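Local coordinates for inositol 2-dehydrogenase (Sinorhizobium meliloti, PDB 4HKT), which catalyses the NAD-dependent oxidation of myo-inositol to scyllo-inosose (2-keto-myo-inositol), the first step of myo-inositol breakdown, at the interface of chains A and B and the interface of chains A and C. Numbering follows the deposited sequence. Chains: chain A/B/C, Inositol 2-dehydrogenase.

Contact 1: the interface of chains A and B. Residues chain A 135, 140, 246-248; chain B 261-263.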
# COMPACT_ATOMS: atom_id res chain seq x y z
N ALA A 135 -20.82 -0.57 2.27
CA ALA A 135 -20.41 0.77 2.70
C ALA A 135 -21.31 1.87 2.17
O ALA A 135 -21.69 2.80 2.91
CB ALA A 135 -18.97 1.04 2.33
N ARG A 140 -21.78 5.51 4.33
CA ARG A 140 -20.43 5.94 4.63
C ARG A 140 -19.84 6.89 3.58
O ARG A 140 -18.93 7.65 3.88
CB ARG A 140 -19.53 4.76 4.90
CG ARG A 140 -19.99 4.02 6.15
CD ARG A 140 -19.20 2.76 6.36
NE ARG A 140 -18.00 3.00 7.15
CZ ARG A 140 -17.11 2.06 7.41
NH1 ARG A 140 -17.28 0.84 6.93
NH2 ARG A 140 -16.04 2.33 8.13
N LYS A 246 -19.86 12.43 0.87
CA LYS A 246 -19.08 12.39 2.12
C LYS A 246 -17.73 11.74 2.04
O LYS A 246 -16.91 11.83 3.00
CB LYS A 246 -19.90 11.71 3.21
CG LYS A 246 -21.22 12.42 3.53
CD LYS A 246 -21.99 11.56 4.53
CE LYS A 246 -22.93 12.37 5.39
NZ LYS A 246 -24.13 12.79 4.65
N GLY A 247 -17.43 11.05 0.93
CA GLY A 247 -16.13 10.43 0.84
C GLY A 247 -16.13 9.46 -0.33
O GLY A 247 -17.01 9.52 -1.17
N ALA A 248 -15.19 8.54 -0.36
CA ALA A 248 -15.11 7.64 -1.51
C ALA A 248 -14.75 6.29 -0.99
O ALA A 248 -14.21 6.18 0.12
CB ALA A 248 -14.07 8.15 -2.51
N ILE B 261 -11.93 3.16 2.48
CA ILE B 261 -12.86 4.27 2.46
C ILE B 261 -12.09 5.54 2.81
O ILE B 261 -11.27 5.52 3.74
CB ILE B 261 -14.00 4.06 3.47
CG1 ILE B 261 -14.73 2.76 3.15
CG2 ILE B 261 -14.99 5.22 3.46
CD1 ILE B 261 -15.68 2.25 4.22
N ALA B 262 -12.31 6.62 2.07
CA ALA B 262 -11.56 7.86 2.28
C ALA B 262 -12.53 8.96 2.65
O ALA B 262 -13.54 9.14 1.99
CB ALA B 262 -10.81 8.24 1.02
N THR B 263 -12.25 9.63 3.77
CA THR B 263 -12.98 10.80 4.19
C THR B 263 -12.03 11.84 4.75
O THR B 263 -10.80 11.68 4.72
CB THR B 263 -13.98 10.46 5.32
OG1 THR B 263 -13.23 10.01 6.47
CG2 THR B 263 -14.98 9.36 4.88
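Strand 248-251 of chain A and strand 259-263 of chain B meet at their ends here, and the two are joined as an antiparallel bridge between A:Ala248 and B:Ala262. The backbone pair is closed from both directions: A:Ala248 N donates to B:Ala262 O at 2.9 Å, and B:Ala262 N returns a bond to A:Ala248 O at 2.8 Å. Both donors lie in the plane of the carbonyl they bind, and the second bond is the straighter, 168° at the hydrogen. The bridge ties the two strand ends together across the subunits.

B:Ile261 carries the apolar part of the contact. The CB of B:Ile261 sits 4.0 Å from A:Ala248 O, alongside the sheet pairing. The branch methyl B:Ile261 CG2, anti to the backbone N, lies 3.6 Å from A:Ala248 O. The other branch, CG1, stands anti to the carbonyl carbon (chi1 -58°) and carries the chain away from the strand; with chi2 close to anti, the chain is stretched out and its tip, CD1, is pushed up against chain A. There B:Ile261 CD1 meets the flat guanidinium of A:Arg140 over the centre of one face, 3.5 Å from A:Arg140 CZ. On another side of the same methyl, A:Ala135 CB, from helix 127-137, is 4.0 Å from B:Ile261 CD1.

A:Arg140 crosses B:Ile261 at about a right angle. Its chain is bent at chi3 (89°), which turns the end of the side chain so that a face, not an N-H edge, is presented to the isoleucine. The contact is therefore apolar in kind, although the group itself is probably charged.

Past the bridge, the strand pairing gives way to a looser approach, where the methyl CG2 of B:Thr263 comes to 3.7 Å from A:Lys246 O.

Contact 2: the interface of chains A and C. Residues chain A 145, 243-248; chain C 152, 199, 229, 231-234.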
# COMPACT_ATOMS: atom_id res chain seq x y z
N GLU A 145 -21.94 9.90 -6.39
CA GLU A 145 -21.79 10.91 -7.42
C GLU A 145 -21.09 10.35 -8.67
O GLU A 145 -21.63 10.48 -9.78
CB GLU A 145 -21.03 12.15 -6.86
CG GLU A 145 -21.88 12.97 -5.87
CD GLU A 145 -21.12 14.03 -5.05
OE1 GLU A 145 -19.91 14.28 -5.29
OE2 GLU A 145 -21.75 14.64 -4.13
N HIS A 243 -17.10 7.60 -5.72
CA HIS A 243 -16.95 8.90 -5.10
C HIS A 243 -18.34 9.43 -4.84
O HIS A 243 -19.21 9.42 -5.72
CB HIS A 243 -16.17 9.86 -5.99
CG HIS A 243 -16.08 11.25 -5.45
ND1 HIS A 243 -15.29 11.59 -4.36
CD2 HIS A 243 -16.65 12.40 -5.87
CE1 HIS A 243 -15.40 12.89 -4.14
NE2 HIS A 243 -16.20 13.40 -5.05
N GLY A 244 -18.55 9.89 -3.61
CA GLY A 244 -19.87 10.37 -3.15
C GLY A 244 -19.70 11.63 -2.31
O GLY A 244 -18.55 12.08 -2.08
N SER A 245 -20.81 12.16 -1.80
CA SER A 245 -20.81 13.47 -1.12
C SER A 245 -19.94 13.52 0.14
O SER A 245 -19.36 14.56 0.42
CB SER A 245 -22.23 13.91 -0.76
OG SER A 245 -22.83 12.89 0.01
N LYS A 246 -19.86 12.43 0.87
CA LYS A 246 -19.08 12.39 2.12
C LYS A 246 -17.73 11.74 2.04
O LYS A 246 -16.91 11.83 3.00
CB LYS A 246 -19.90 11.71 3.21
CG LYS A 246 -21.22 12.42 3.53
CD LYS A 246 -21.99 11.56 4.53
CE LYS A 246 -22.93 12.37 5.39
NZ LYS A 246 -24.13 12.79 4.65
N GLY A 247 -17.43 11.05 0.93
CA GLY A 247 -16.13 10.43 0.84
C GLY A 247 -16.13 9.46 -0.33
O GLY A 247 -17.01 9.52 -1.17
N ALA A 248 -15.19 8.54 -0.36
CA ALA A 248 -15.11 7.64 -1.51
C ALA A 248 -14.75 6.29 -0.99
O ALA A 248 -14.21 6.18 0.12
CB ALA A 248 -14.07 8.15 -2.51
N ARG C 152 -9.77 15.81 -8.18
CA ARG C 152 -10.87 16.22 -7.32
C ARG C 152 -10.34 17.28 -6.38
O ARG C 152 -9.35 17.03 -5.67
CB ARG C 152 -11.46 15.05 -6.51
CG ARG C 152 -11.99 13.92 -7.41
CD ARG C 152 -12.56 12.73 -6.67
NE ARG C 152 -12.99 11.76 -7.66
CZ ARG C 152 -12.98 10.44 -7.52
NH1 ARG C 152 -12.61 9.85 -6.40
NH2 ARG C 152 -13.34 9.67 -8.54
N ILE C 199 -23.12 18.75 -6.58
CA ILE C 199 -22.51 19.17 -5.32
C ILE C 199 -23.25 20.36 -4.74
O ILE C 199 -23.64 20.35 -3.58
CB ILE C 199 -20.99 19.45 -5.48
CG1 ILE C 199 -20.29 18.13 -5.79
CG2 ILE C 199 -20.43 20.03 -4.20
CD1 ILE C 199 -18.95 18.32 -6.45
N SER C 229 -14.17 16.21 -10.02
CA SER C 229 -15.18 16.62 -9.07
C SER C 229 -14.67 17.86 -8.31
O SER C 229 -13.49 17.96 -7.93
CB SER C 229 -15.52 15.53 -8.06
OG SER C 229 -16.45 16.03 -7.05
N ARG C 231 -15.37 18.64 -5.29
CA ARG C 231 -15.35 18.47 -3.83
C ARG C 231 -15.05 17.04 -3.44
O ARG C 231 -15.75 16.09 -3.88
CB ARG C 231 -16.71 18.85 -3.21
CG ARG C 231 -16.74 18.76 -1.67
CD ARG C 231 -17.40 17.52 -1.08
NE ARG C 231 -18.85 17.44 -1.39
CZ ARG C 231 -19.37 16.65 -2.33
NH1 ARG C 231 -18.55 15.85 -3.04
NH2 ARG C 231 -20.69 16.62 -2.57
N ALA C 232 -14.00 16.88 -2.61
CA ALA C 232 -13.63 15.60 -2.01
C ALA C 232 -13.27 15.86 -0.55
O ALA C 232 -12.34 16.63 -0.29
CB ALA C 232 -12.43 15.03 -2.73
N THR C 233 -13.95 15.21 0.38
CA THR C 233 -13.70 15.41 1.82
C THR C 233 -12.29 15.00 2.23
O THR C 233 -11.73 15.55 3.17
CB THR C 233 -14.70 14.67 2.70
OG1 THR C 233 -14.70 13.26 2.43
CG2 THR C 233 -16.04 15.24 2.52
N TYR C 234 -11.72 14.06 1.47
CA TYR C 234 -10.40 13.50 1.74
C TYR C 234 -9.22 14.33 1.17
O TYR C 234 -8.04 13.97 1.34
CB TYR C 234 -10.37 12.03 1.30
CG TYR C 234 -10.93 11.77 -0.08
CD1 TYR C 234 -10.12 11.80 -1.19
CD2 TYR C 234 -12.30 11.52 -0.27
CE1 TYR C 234 -10.62 11.59 -2.46
CE2 TYR C 234 -12.82 11.29 -1.55
CZ TYR C 234 -11.97 11.33 -2.62
OH TYR C 234 -12.43 11.09 -3.89
O HOH W 1 -18.66 14.85 -7.87
O HOH W 2 -16.51 13.99 -0.84
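The imidazole of A:His243 fills the middle of this patch, its CG anti to the backbone N (chi1 175°). C:Arg152 meets it tip to tip: CD lies over the ring centre, 3.8 Å from the centroid, and the guanidinium stacks on at 22°, its own face over A:His243 CB. Beside the ring, A:Ala248 CB touches C:Tyr234 CE2 at 3.5 Å.

A:His243 ND1 and C:Tyr234 OH are 2.9 Å apart and hydrogen bonded, the phenol oxygen standing well out of the ring plane on the side of C:Arg152. C:Arg152 NH1 also donates to C:Tyr234 OH, at 2.8 Å, fixing the phenol from its own chain. NE2 bonds weakly to C:Arg231 O, at the ring's edge and in its plane, and to C:Ser229 OG.

Farther out, C:Arg231, bent at chi2 and chi3, grips A:Glu145 end-on, NH2 to OE2 at 2.7 Å and NH1 to OE1 at 3.1 Å. Both oxygens use syn lone pairs and the planes are nearly coplanar. A:Ser245 O lies 3.4 Å above the middle of one guanidinium face, C:Ile199 CG2 over the other. An alanine in place of C:Arg231 would probably cost the interface this paired salt bridge and leave the A:Glu145 carboxylate poorly compensated.

On the rim, C:Thr233 OG1 donates to A:Lys246 O at 2.7 Å from above the carbonyl plane, and waters bridge the chains. Together these contacts probably help hold two subunits of the four-copy deposited assembly in register.

Contact 1 and contact 2 lie about 8 Å apart, measured between the centres of their C-alpha atoms, and chain A supplies A:Lys246, A:Gly247 and A:Ala248 to both. That short turn between strands 237-244 and 248-251 therefore faces two neighbours at once, chain B in contact 1 and chain C in contact 2. Each interface has two-fold symmetry, so every subunit repeats both roles across the four-copy assembly. With the same backbone held from two directions, a shift at one interface would probably be felt at the other, which suggests that the two support each other in holding the deposited four-copy assembly, if that is the biological one.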